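Local coordinates for protein putative esterase (Uncultured bacterium, PDB 7C4D) that probably hydrolyses carboxylic ester bonds, as a marine bacterial carboxylesterase built on the alpha/beta hydrolase fold, at residues Leu12-Arg17 with Ala75-Glu80; Ile28-Tyr33 with Arg58-Ser63; Asp37-Ile42 with Trp254-Gln259; Leu175-Arg180 with Trp188-Asp193. One frame throughout, in Å; residues are numbered along the deposited sequence.

Contact 1 of 4, residues Leu12-Arg17 with Ala75-Glu80; sequences LELFFR and AEDLHE
The carboxylate of Asp77 is the flat group that Leu12 and Leu14 meet here. Leu12 N sends its hydrogen to Asp77 OD1 at 3.1 Å, and the bond is nearly straight (169°), but it arrives well above the carboxylate plane, 52° out of it. At the other oxygen, Leu14 CD2 comes within 4.1 Å of Asp77 OD2, while Leu14 CD1 packs on Asp77 CB at 3.8 Å; the two side chains cross at about a right angle. Asp77 CG stands anti to its own carbonyl carbon (chi1 -66°), a setting that carries the carboxylate off helix 71-84 to the incoming chain. In the alpha/beta hydrolase fold such a helix packs against the central sheet, and Leu12-Leu14 is the N-terminal lead into strand 16-19 at one border of that sheet. The buried carboxylate has a stronger partner in the Arg58 guanidinium, which reaches both oxygens, its NE in a salt bridge to Asp77 OD2; Leu12 N adds a further donor at OD1. With an alanine in place of Asp77, Arg58 would probably lose its charge mate and Leu12 N its acceptor. Between the two backbones, one water donates to Leu12 O at 2.8 Å, accepts from Leu14 N at 3.0 Å and reaches Asp77 O weakly. Turned from this contact, Leu78 packs against Ile27 and Leu29 of strand 25-29, an inner strand of the sheet.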
# COMPACT_ATOMS: atom_id res chain seq x y z
N LEU A 12 -14.13 -2.29 -9.14
CA LEU A 12 -13.45 -1.70 -10.27
C LEU A 12 -12.50 -2.75 -10.84
O LEU A 12 -12.06 -3.63 -10.10
CB LEU A 12 -12.67 -0.49 -9.78
CG LEU A 12 -13.49 0.63 -9.13
CD1 LEU A 12 -12.58 1.74 -8.63
CD2 LEU A 12 -14.50 1.20 -10.12
N GLU A 13 -12.20 -2.61 -12.14
CA GLU A 13 -11.13 -3.36 -12.79
C GLU A 13 -9.81 -2.65 -12.53
O GLU A 13 -9.62 -1.50 -12.92
CB GLU A 13 -11.42 -3.52 -14.29
CG GLU A 13 -12.58 -4.46 -14.56
CD GLU A 13 -12.79 -4.81 -16.02
OE1 GLU A 13 -11.89 -4.51 -16.84
OE2 GLU A 13 -13.85 -5.39 -16.33
N LEU A 14 -8.91 -3.33 -11.80
CA LEU A 14 -7.66 -2.68 -11.42
C LEU A 14 -6.66 -2.84 -12.58
O LEU A 14 -6.64 -3.87 -13.26
CB LEU A 14 -7.13 -3.27 -10.11
CG LEU A 14 -7.95 -3.01 -8.85
CD1 LEU A 14 -7.24 -3.54 -7.61
CD2 LEU A 14 -8.31 -1.54 -8.68
N PHE A 15 -5.93 -1.77 -12.84
CA PHE A 15 -4.74 -1.83 -13.67
C PHE A 15 -3.64 -2.62 -12.96
O PHE A 15 -3.47 -2.48 -11.74
CB PHE A 15 -4.21 -0.44 -13.98
CG PHE A 15 -2.90 -0.48 -14.73
CD1 PHE A 15 -2.85 -0.83 -16.06
CD2 PHE A 15 -1.73 -0.16 -14.10
CE1 PHE A 15 -1.65 -0.87 -16.74
CE2 PHE A 15 -0.51 -0.23 -14.75
CZ PHE A 15 -0.47 -0.57 -16.09
N PHE A 16 -2.91 -3.43 -13.74
CA PHE A 16 -1.78 -4.23 -13.26
C PHE A 16 -0.74 -4.38 -14.38
O PHE A 16 -1.03 -4.18 -15.57
CB PHE A 16 -2.19 -5.65 -12.86
CG PHE A 16 -2.61 -6.53 -14.01
CD1 PHE A 16 -3.90 -6.45 -14.54
CD2 PHE A 16 -1.72 -7.43 -14.58
CE1 PHE A 16 -4.29 -7.28 -15.59
CE2 PHE A 16 -2.11 -8.25 -15.63
CZ PHE A 16 -3.39 -8.17 -16.14
N ARG A 17 0.46 -4.72 -13.93
CA ARG A 17 1.56 -5.19 -14.76
C ARG A 17 2.09 -6.49 -14.14
O ARG A 17 2.13 -6.63 -12.92
CB ARG A 17 2.69 -4.15 -14.78
CG ARG A 17 2.39 -2.91 -15.61
CD ARG A 17 3.63 -2.14 -16.04
NE ARG A 17 4.37 -1.59 -14.91
CZ ARG A 17 5.62 -1.91 -14.60
NH1 ARG A 17 6.22 -1.37 -13.55
NH2 ARG A 17 6.28 -2.75 -15.37
N ALA A 75 -10.81 -4.57 -0.91
CA ALA A 75 -10.73 -6.02 -0.79
C ALA A 75 -11.47 -6.70 -1.92
O ALA A 75 -11.04 -7.75 -2.42
CB ALA A 75 -11.27 -6.51 0.53
N GLU A 76 -12.62 -6.11 -2.29
CA GLU A 76 -13.45 -6.67 -3.35
C GLU A 76 -12.77 -6.52 -4.71
O GLU A 76 -12.84 -7.43 -5.53
CB GLU A 76 -14.88 -6.09 -3.35
CG GLU A 76 -15.87 -7.06 -4.00
CD GLU A 76 -15.92 -8.41 -3.28
OE1 GLU A 76 -15.84 -8.41 -2.02
OE2 GLU A 76 -16.00 -9.45 -3.97
N ASP A 77 -12.22 -5.33 -4.96
CA ASP A 77 -11.36 -5.05 -6.11
C ASP A 77 -10.28 -6.12 -6.27
O ASP A 77 -10.13 -6.69 -7.35
CB ASP A 77 -10.69 -3.68 -5.99
CG ASP A 77 -11.66 -2.51 -6.05
OD1 ASP A 77 -12.86 -2.74 -6.37
OD2 ASP A 77 -11.20 -1.38 -5.79
N LEU A 78 -9.60 -6.42 -5.15
CA LEU A 78 -8.58 -7.46 -5.08
C LEU A 78 -9.20 -8.80 -5.45
O LEU A 78 -8.64 -9.51 -6.30
CB LEU A 78 -7.91 -7.49 -3.70
CG LEU A 78 -6.78 -8.52 -3.55
CD1 LEU A 78 -5.73 -8.37 -4.67
CD2 LEU A 78 -6.14 -8.39 -2.17
N HIS A 79 -10.34 -9.13 -4.82
CA HIS A 79 -11.01 -10.43 -5.04
C HIS A 79 -11.41 -10.62 -6.51
O HIS A 79 -11.19 -11.68 -7.12
CB HIS A 79 -12.20 -10.58 -4.09
CG HIS A 79 -12.92 -11.87 -4.22
ND1 HIS A 79 -14.24 -12.02 -3.85
CD2 HIS A 79 -12.52 -13.09 -4.66
CE1 HIS A 79 -14.62 -13.26 -4.06
NE2 HIS A 79 -13.59 -13.93 -4.55
N GLU A 80 -11.98 -9.56 -7.10
CA GLU A 80 -12.35 -9.53 -8.51
C GLU A 80 -11.14 -9.67 -9.44
O GLU A 80 -11.20 -10.40 -10.43
CB GLU A 80 -13.09 -8.22 -8.87
CG GLU A 80 -14.44 -8.05 -8.18
CD GLU A 80 -15.39 -9.23 -8.29
OE1 GLU A 80 -16.13 -9.47 -7.30
OE2 GLU A 80 -15.41 -9.89 -9.36
O HOH W 1 -10.29 -5.71 -10.52

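Contact 2 of 4, residues Ile28-Tyr33 with Arg58-Ser63; sequences ILHGLY and RNHGRS. With SO4 (sulfate ion), chain E; ACT (acetate ion), chain D.
The imidazoles of His30 and His60 meet at a slant, their planes 53° apart and their centroids 5.0 Å from each other, too tilted for a stack and not an edge-to-face pair. His30 CE1 is the atom that makes the touch, sitting over one face of the His60 ring at 3.5 Å from His60 CG. With chi1 at 66°, His30 CG lies between its backbone N and carbonyl carbon; the ring is held there by ND1, which donates to Gly31 O within the ring plane, and by NE2, which accepts from Gln57 N. The His60 ring is gripped at two points of its edge. Tyr33 N gives its hydrogen to His60 NE2 at 2.8 Å, close to the ring plane, and His60 ND1 donates to Arg58 O at 2.9 Å. That pattern places the proton on ND1 and fixes the ring's rotation. Leu32 CD1 also comes in at the edge, 3.7 Å from His60 NE2. The loop that follows strand 25-29 resembles the oxyanion-hole loop of alpha/beta hydrolases: Leu32 N donates to an acetate oxygen, OXT, at 2.7 Å, and the same acetate is bonded by Met97 N, while Gly31 N reaches a sulfate. Around this core, strand 25-29 runs in from the central sheet between strands 51-55 and 90-95, and helices 131-144 and 192-196 cover Leu32 and Tyr33.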
# COMPACT_ATOMS: atom_id res chain seq x y z
N ILE A 28 1.37 -7.71 -5.28
CA ILE A 28 1.90 -6.64 -4.43
C ILE A 28 0.92 -5.45 -4.45
O ILE A 28 0.49 -5.04 -5.52
CB ILE A 28 3.34 -6.27 -4.86
CG1 ILE A 28 4.23 -7.51 -5.00
CG2 ILE A 28 4.00 -5.23 -3.97
CD1 ILE A 28 5.73 -7.18 -5.28
N LEU A 29 0.57 -4.94 -3.27
CA LEU A 29 -0.35 -3.81 -3.09
C LEU A 29 0.37 -2.66 -2.39
O LEU A 29 0.80 -2.77 -1.23
CB LEU A 29 -1.57 -4.22 -2.25
CG LEU A 29 -2.41 -5.38 -2.75
CD1 LEU A 29 -3.62 -5.55 -1.85
CD2 LEU A 29 -2.85 -5.12 -4.17
N HIS A 30 0.49 -1.54 -3.09
CA HIS A 30 1.09 -0.32 -2.57
C HIS A 30 0.20 0.32 -1.47
O HIS A 30 -0.96 -0.06 -1.23
CB HIS A 30 1.31 0.62 -3.75
CG HIS A 30 0.02 1.07 -4.35
ND1 HIS A 30 -0.73 2.09 -3.80
CD2 HIS A 30 -0.70 0.58 -5.38
CE1 HIS A 30 -1.84 2.24 -4.48
NE2 HIS A 30 -1.85 1.33 -5.47
N GLY A 31 0.75 1.31 -0.78
CA GLY A 31 0.02 2.12 0.18
C GLY A 31 -0.54 3.44 -0.41
O GLY A 31 -0.45 3.69 -1.62
N LEU A 32 -1.14 4.30 0.44
CA LEU A 32 -1.80 5.51 -0.03
C LEU A 32 -0.82 6.43 -0.80
O LEU A 32 0.32 6.64 -0.38
CB LEU A 32 -2.40 6.23 1.19
CG LEU A 32 -3.45 7.31 0.93
CD1 LEU A 32 -4.67 6.77 0.23
CD2 LEU A 32 -3.87 7.94 2.25
N TYR A 33 -1.26 6.98 -1.94
CA TYR A 33 -0.42 7.84 -2.78
C TYR A 33 0.65 7.06 -3.57
O TYR A 33 1.46 7.71 -4.25
CB TYR A 33 0.21 9.02 -2.03
CG TYR A 33 -0.76 9.77 -1.16
CD1 TYR A 33 -1.82 10.46 -1.74
CD2 TYR A 33 -0.62 9.82 0.22
CE1 TYR A 33 -2.75 11.13 -0.97
CE2 TYR A 33 -1.55 10.50 1.01
CZ TYR A 33 -2.62 11.14 0.41
OH TYR A 33 -3.55 11.82 1.14
N ARG A 58 -7.66 1.15 -6.40
CA ARG A 58 -8.63 2.20 -6.76
C ARG A 58 -8.12 3.58 -6.32
O ARG A 58 -7.47 3.70 -5.28
CB ARG A 58 -10.02 1.85 -6.21
CG ARG A 58 -10.19 2.01 -4.70
CD ARG A 58 -11.66 2.03 -4.32
NE ARG A 58 -12.28 0.84 -4.86
CZ ARG A 58 -13.58 0.69 -5.06
NH1 ARG A 58 -14.40 1.67 -4.75
NH2 ARG A 58 -14.05 -0.44 -5.57
N ASN A 59 -8.33 4.57 -7.21
CA ASN A 59 -7.99 5.98 -7.03
C ASN A 59 -6.49 6.25 -7.17
O ASN A 59 -6.03 7.37 -6.90
CB ASN A 59 -8.58 6.59 -5.75
CG ASN A 59 -10.09 6.69 -5.78
OD1 ASN A 59 -10.71 6.90 -6.84
ND2 ASN A 59 -10.71 6.52 -4.62
N HIS A 60 -5.74 5.25 -7.65
CA HIS A 60 -4.29 5.32 -7.68
C HIS A 60 -3.77 4.90 -9.05
O HIS A 60 -4.35 4.04 -9.72
CB HIS A 60 -3.64 4.47 -6.57
CG HIS A 60 -3.79 5.02 -5.20
ND1 HIS A 60 -4.93 4.82 -4.44
CD2 HIS A 60 -2.93 5.73 -4.44
CE1 HIS A 60 -4.77 5.41 -3.27
NE2 HIS A 60 -3.56 6.01 -3.25
N GLY A 61 -2.64 5.52 -9.42
CA GLY A 61 -1.90 5.19 -10.63
C GLY A 61 -2.80 5.29 -11.85
O GLY A 61 -3.41 6.33 -12.09
N ARG A 62 -2.93 4.19 -12.59
CA ARG A 62 -3.78 4.14 -13.77
C ARG A 62 -5.09 3.44 -13.47
O ARG A 62 -5.81 3.11 -14.41
CB ARG A 62 -3.08 3.36 -14.89
CG ARG A 62 -1.71 3.90 -15.26
CD ARG A 62 -1.27 3.27 -16.55
NE ARG A 62 -0.30 4.12 -17.21
CZ ARG A 62 0.99 4.16 -16.92
NH1 ARG A 62 1.49 3.39 -15.97
NH2 ARG A 62 1.79 4.96 -17.60
N SER A 63 -5.40 3.15 -12.20
CA SER A 63 -6.65 2.45 -11.92
C SER A 63 -7.86 3.41 -11.91
O SER A 63 -7.69 4.63 -11.86
CB SER A 63 -6.51 1.62 -10.67
OG SER A 63 -6.18 0.27 -10.99
S SO4 E . 4.32 2.50 -1.99
O1 SO4 E . 3.93 2.77 -3.35
O2 SO4 E . 3.64 3.44 -1.13
O3 SO4 E . 3.92 1.16 -1.61
O4 SO4 E . 5.74 2.63 -1.85
C ACT D . -0.51 4.58 3.90
O ACT D . 0.65 5.03 4.05
OXT ACT D . -0.80 3.71 3.05
CH3 ACT D . -1.67 5.09 4.79

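Contact 3 of 4, residues Asp37-Ile42 with Trp254-Gln259; sequences DNWISI and WLHAQQ. With SO4 (sulfate ion), chain E.
Trp39 and His256 form an offset stack, their planes only 6° apart and the centroids of the indole six-membered ring and the imidazole 3.9 Å from each other. It lies beside the probable active site of this alpha/beta hydrolase fold, where helix 255-258 begins two residues after the probable triad histidine, His253, with Trp254 as its N-cap. The tight part is this stack and its flank. Trp39 CZ2 sits over the centre of the imidazole, 3.4 Å from His256 CD2. Chi1 of His256 (55°) puts CG between the backbone N and the carbonyl carbon, turning the ring off its short helix and flat onto the indole. Beside it, Ile42 CD1 presses in at right angles to the histidine side chain, 3.3 Å from His256 CB; Phe263 of helix 260-270 backs both Trp39 and Ile42. Elsewhere the contact is looser, with solvent on its outer side: Asn38 approaches the histidine just through its backbone, its O lying 4.1 Å from His256 CD2. At the inner edge of the stack sits a sulfate, probably from the crystallisation liquor, which Gly31 N also bonds. Trp39 NE1 and His256 NE2 donate to different sulfate oxygens from the edges of the stacked rings, so one anion ties the pair together at its rim. Asn38 has its amide split between two partners, OD1 taking a hydrogen bond from Lys176 and ND2 giving one to sulfate O1 at 2.8 Å.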
# COMPACT_ATOMS: atom_id res chain seq x y z
N ASP A 37 4.37 1.11 -9.66
CA ASP A 37 5.66 1.66 -10.06
C ASP A 37 6.67 1.75 -8.93
O ASP A 37 7.87 1.70 -9.18
CB ASP A 37 5.56 3.01 -10.77
CG ASP A 37 5.03 2.83 -12.19
OD1 ASP A 37 4.90 1.70 -12.65
OD2 ASP A 37 4.76 3.83 -12.81
N ASN A 38 6.20 1.91 -7.69
CA ASN A 38 7.16 2.02 -6.59
C ASN A 38 7.74 0.64 -6.24
O ASN A 38 8.65 0.55 -5.44
CB ASN A 38 6.53 2.74 -5.39
CG ASN A 38 6.08 4.15 -5.72
OD1 ASN A 38 6.83 4.93 -6.28
ND2 ASN A 38 4.86 4.50 -5.38
N TRP A 39 7.21 -0.44 -6.84
CA TRP A 39 7.62 -1.80 -6.52
C TRP A 39 8.46 -2.41 -7.65
O TRP A 39 8.78 -3.59 -7.61
CB TRP A 39 6.38 -2.66 -6.09
CG TRP A 39 5.88 -2.19 -4.75
CD1 TRP A 39 5.07 -1.12 -4.51
CD2 TRP A 39 6.30 -2.67 -3.46
NE1 TRP A 39 4.89 -0.95 -3.16
CE2 TRP A 39 5.63 -1.88 -2.49
CE3 TRP A 39 7.09 -3.73 -3.02
CZ2 TRP A 39 5.84 -2.07 -1.12
CZ3 TRP A 39 7.24 -3.95 -1.67
CH2 TRP A 39 6.62 -3.13 -0.73
N ILE A 40 8.86 -1.60 -8.65
CA ILE A 40 9.56 -2.07 -9.85
C ILE A 40 10.86 -2.79 -9.46
O ILE A 40 11.13 -3.90 -9.88
CB ILE A 40 9.83 -0.90 -10.85
CG1 ILE A 40 8.58 -0.55 -11.65
CG2 ILE A 40 11.03 -1.16 -11.78
CD1 ILE A 40 8.62 0.81 -12.32
N SER A 41 11.66 -2.15 -8.64
CA SER A 41 12.97 -2.63 -8.26
C SER A 41 12.87 -3.91 -7.41
O SER A 41 13.69 -4.79 -7.59
CB SER A 41 13.70 -1.51 -7.56
OG SER A 41 14.91 -1.95 -6.99
N ILE A 42 11.87 -4.03 -6.51
CA ILE A 42 11.68 -5.25 -5.73
C ILE A 42 11.13 -6.40 -6.58
O ILE A 42 11.61 -7.54 -6.48
CB ILE A 42 10.93 -4.97 -4.40
CG1 ILE A 42 11.92 -4.42 -3.38
CG2 ILE A 42 10.16 -6.21 -3.86
CD1 ILE A 42 11.31 -3.46 -2.45
N TRP A 254 8.72 3.56 4.67
CA TRP A 254 8.92 3.09 3.30
C TRP A 254 10.15 2.19 3.27
O TRP A 254 11.13 2.48 2.60
CB TRP A 254 9.01 4.27 2.31
CG TRP A 254 7.68 4.90 2.04
CD1 TRP A 254 6.85 4.64 0.99
CD2 TRP A 254 6.98 5.86 2.86
NE1 TRP A 254 5.71 5.39 1.08
CE2 TRP A 254 5.75 6.14 2.22
CE3 TRP A 254 7.27 6.53 4.05
CZ2 TRP A 254 4.81 7.03 2.74
CZ3 TRP A 254 6.35 7.42 4.57
CH2 TRP A 254 5.13 7.67 3.92
N LEU A 255 10.08 1.10 4.03
CA LEU A 255 11.23 0.25 4.28
C LEU A 255 11.71 -0.47 3.00
O LEU A 255 12.88 -0.84 2.88
CB LEU A 255 10.92 -0.70 5.45
CG LEU A 255 9.88 -1.80 5.23
CD1 LEU A 255 9.73 -2.60 6.51
CD2 LEU A 255 8.53 -1.26 4.78
N HIS A 256 10.82 -0.64 2.02
CA HIS A 256 11.21 -1.37 0.82
C HIS A 256 11.96 -0.47 -0.17
O HIS A 256 12.62 -0.96 -1.08
CB HIS A 256 9.98 -1.87 0.09
CG HIS A 256 9.03 -0.76 -0.21
ND1 HIS A 256 8.35 -0.06 0.80
CD2 HIS A 256 8.64 -0.22 -1.38
CE1 HIS A 256 7.56 0.84 0.24
NE2 HIS A 256 7.71 0.74 -1.09
N ALA A 257 11.75 0.84 -0.05
CA ALA A 257 12.44 1.81 -0.88
C ALA A 257 13.78 2.14 -0.23
O ALA A 257 14.76 2.31 -0.94
CB ALA A 257 11.59 3.04 -1.05
N GLN A 258 13.82 2.18 1.10
CA GLN A 258 15.01 2.57 1.85
C GLN A 258 16.00 1.40 2.00
O GLN A 258 17.20 1.61 1.88
CB GLN A 258 14.65 3.14 3.22
CG GLN A 258 13.88 4.46 3.11
CD GLN A 258 13.43 4.98 4.45
OE1 GLN A 258 14.15 5.72 5.12
NE2 GLN A 258 12.23 4.61 4.85
N GLN A 259 15.50 0.19 2.25
CA GLN A 259 16.34 -0.98 2.47
C GLN A 259 15.88 -2.13 1.58
O GLN A 259 15.53 -3.19 2.10
CB GLN A 259 16.26 -1.40 3.94
CG GLN A 259 16.78 -0.35 4.91
CD GLN A 259 18.29 -0.23 4.85
OE1 GLN A 259 19.01 -1.17 4.52
NE2 GLN A 259 18.80 0.96 5.17
S SO4 E . 4.32 2.50 -1.99
O1 SO4 E . 3.93 2.77 -3.35
O2 SO4 E . 3.64 3.44 -1.13
O3 SO4 E . 3.92 1.16 -1.61
O4 SO4 E . 5.74 2.63 -1.85

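Contact 4 of 4, residues Leu175-Arg180 with Trp188-Asp193; sequences LKNIER and WKINID
Lys189 lies along the backbone of Lys176 and Asn177, and its atoms can be taken in order. CB sits 3.9 Å from Glu179 CG, on the flank where the glutamate's carboxylate turns to its salt-bridge partner Arg187. CG comes next, brought between the backbone N and carbonyl carbon by chi1 of 62°, and meets Asn177 O at 3.2 Å. From there the chain is extended: CD still skirts Asn177 O, CE moves on to Lys176 O, and NZ ends by donating to Lys176 O at 3.1 Å, in the carbonyl plane. The backbone of the same residue holds the other end, where Lys189 N donates to Asn177 O at 2.9 Å. Lys176 O would probably lose this side-chain donor, and the Asn177 carbonyl its aliphatic cover, if Lys189 were an alanine. The backbone bond continues the pairing of a two-stranded antiparallel hairpin, strands 178-180 and 186-188, that sits apart from the central sheet among the helices inserted into the hydrolase fold. Ile178 and Trp188 form its non-hydrogen-bonded pair, and Ile178 CD1 stands over the indole six-membered ring in a CH-pi contact, 3.9 Å from the centroid; Ile192 CD1 covers the opposite face. In the type I turn from Leu175 to Ile178, Asn177 CB packs against Ile190 CG1 and CD1, 3.9 Å from each, while Asn177 ND2 donates to Tyr33 O and to Leu174 O.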
# COMPACT_ATOMS: atom_id res chain seq x y z
N LEU A 175 4.94 13.51 -5.84
CA LEU A 175 5.01 14.16 -7.13
C LEU A 175 5.04 13.13 -8.25
O LEU A 175 4.99 13.49 -9.43
CB LEU A 175 6.30 15.00 -7.20
CG LEU A 175 6.26 16.42 -6.64
CD1 LEU A 175 7.64 17.03 -6.68
CD2 LEU A 175 5.26 17.29 -7.40
N LYS A 176 5.17 11.84 -7.91
CA LYS A 176 5.02 10.87 -8.97
C LYS A 176 3.55 10.81 -9.36
O LYS A 176 3.24 10.14 -10.35
CB LYS A 176 5.49 9.48 -8.55
CG LYS A 176 6.98 9.26 -8.59
CD LYS A 176 7.33 8.06 -7.76
CE LYS A 176 8.67 8.20 -7.08
NZ LYS A 176 8.88 7.10 -6.11
N ASN A 177 2.66 11.49 -8.61
CA ASN A 177 1.22 11.41 -8.84
C ASN A 177 0.71 12.52 -9.73
O ASN A 177 -0.47 12.54 -10.11
CB ASN A 177 0.42 11.42 -7.54
CG ASN A 177 0.54 10.08 -6.86
OD1 ASN A 177 -0.09 9.11 -7.29
ND2 ASN A 177 1.39 10.01 -5.85
N ILE A 178 1.62 13.45 -10.06
CA ILE A 178 1.24 14.49 -10.99
C ILE A 178 1.67 14.09 -12.41
O ILE A 178 2.80 13.70 -12.63
CB ILE A 178 1.71 15.87 -10.47
CG1 ILE A 178 0.84 17.01 -11.00
CG2 ILE A 178 3.21 16.10 -10.67
CD1 ILE A 178 0.56 18.06 -9.97
N GLU A 179 0.73 14.12 -13.37
CA GLU A 179 0.96 13.70 -14.74
C GLU A 179 0.59 14.83 -15.70
O GLU A 179 0.04 15.84 -15.26
CB GLU A 179 0.10 12.46 -15.04
CG GLU A 179 -1.38 12.67 -14.81
CD GLU A 179 -2.28 11.78 -15.66
OE1 GLU A 179 -1.74 10.90 -16.35
OE2 GLU A 179 -3.51 11.97 -15.63
N ARG A 180 0.92 14.67 -17.00
CA ARG A 180 0.55 15.62 -18.06
C ARG A 180 -0.81 15.22 -18.63
O ARG A 180 -1.09 14.03 -18.77
CB ARG A 180 1.61 15.63 -19.17
CG ARG A 180 2.09 17.01 -19.59
CD ARG A 180 3.38 17.46 -18.91
NE ARG A 180 4.60 17.11 -19.64
CZ ARG A 180 5.82 16.99 -19.10
NH1 ARG A 180 6.02 17.18 -17.81
NH2 ARG A 180 6.85 16.66 -19.87
N TRP A 188 -3.57 15.95 -11.16
CA TRP A 188 -3.38 14.81 -10.28
C TRP A 188 -3.99 13.59 -10.95
O TRP A 188 -5.10 13.65 -11.44
CB TRP A 188 -4.03 15.06 -8.92
CG TRP A 188 -3.39 16.15 -8.11
CD1 TRP A 188 -3.93 17.37 -7.81
CD2 TRP A 188 -2.08 16.12 -7.50
NE1 TRP A 188 -3.05 18.09 -7.05
CE2 TRP A 188 -1.91 17.36 -6.84
CE3 TRP A 188 -1.06 15.18 -7.44
CZ2 TRP A 188 -0.73 17.68 -6.15
CZ3 TRP A 188 0.09 15.49 -6.73
CH2 TRP A 188 0.26 16.73 -6.11
N LYS A 189 -3.26 12.46 -10.94
CA LYS A 189 -3.87 11.25 -11.46
C LYS A 189 -4.65 10.53 -10.36
O LYS A 189 -5.48 9.69 -10.68
CB LYS A 189 -2.85 10.31 -12.12
CG LYS A 189 -1.75 9.78 -11.23
CD LYS A 189 -0.48 9.51 -12.00
CE LYS A 189 0.36 8.42 -11.39
NZ LYS A 189 1.58 8.20 -12.19
N ILE A 190 -4.34 10.85 -9.09
CA ILE A 190 -5.02 10.28 -7.93
C ILE A 190 -6.27 11.08 -7.53
O ILE A 190 -6.28 12.31 -7.57
CB ILE A 190 -4.05 10.18 -6.73
CG1 ILE A 190 -3.30 11.50 -6.50
CG2 ILE A 190 -3.10 9.02 -6.93
CD1 ILE A 190 -2.62 11.58 -5.16
N ASN A 191 -7.30 10.37 -7.06
CA ASN A 191 -8.54 10.94 -6.57
C ASN A 191 -8.39 11.46 -5.15
O ASN A 191 -8.84 10.82 -4.19
CB ASN A 191 -9.66 9.91 -6.65
CG ASN A 191 -11.05 10.47 -6.47
OD1 ASN A 191 -11.20 11.64 -6.11
ND2 ASN A 191 -12.05 9.64 -6.70
N ILE A 192 -7.71 12.62 -5.03
CA ILE A 192 -7.44 13.30 -3.77
C ILE A 192 -8.73 13.54 -2.99
O ILE A 192 -8.75 13.45 -1.76
CB ILE A 192 -6.66 14.60 -4.05
CG1 ILE A 192 -5.50 14.33 -5.01
CG2 ILE A 192 -6.23 15.30 -2.77
CD1 ILE A 192 -4.23 15.06 -4.71
N ASP A 193 -9.83 13.80 -3.69
CA ASP A 193 -11.08 14.09 -3.02
C ASP A 193 -11.60 12.85 -2.29
O ASP A 193 -12.02 12.95 -1.12
CB ASP A 193 -12.15 14.66 -3.96
CG ASP A 193 -13.33 15.23 -3.19
OD1 ASP A 193 -13.13 16.23 -2.46
OD2 ASP A 193 -14.43 14.64 -3.26

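Overall arrangement
Starting at the N terminus, contact 1 brings the lead into strand 16-19 onto helix 71-84 and closes a loop of 57 residues. Contact 2 falls entirely within that loop, tying the end of strand 25-29 to the turn after strand 51-55, and the two contacts touch directly. Contact 3 opens inside both and closes only near the C terminus, so it crosses each of them and brings the last part of the fold to the 3-10 turn and the start of helix 40-46. Contact 4, a short hairpin, lies wholly within its span and touches it. Asn59 and Asn191 bond contact 2 to contact 4, and one sulfate touches contacts 2 and 3.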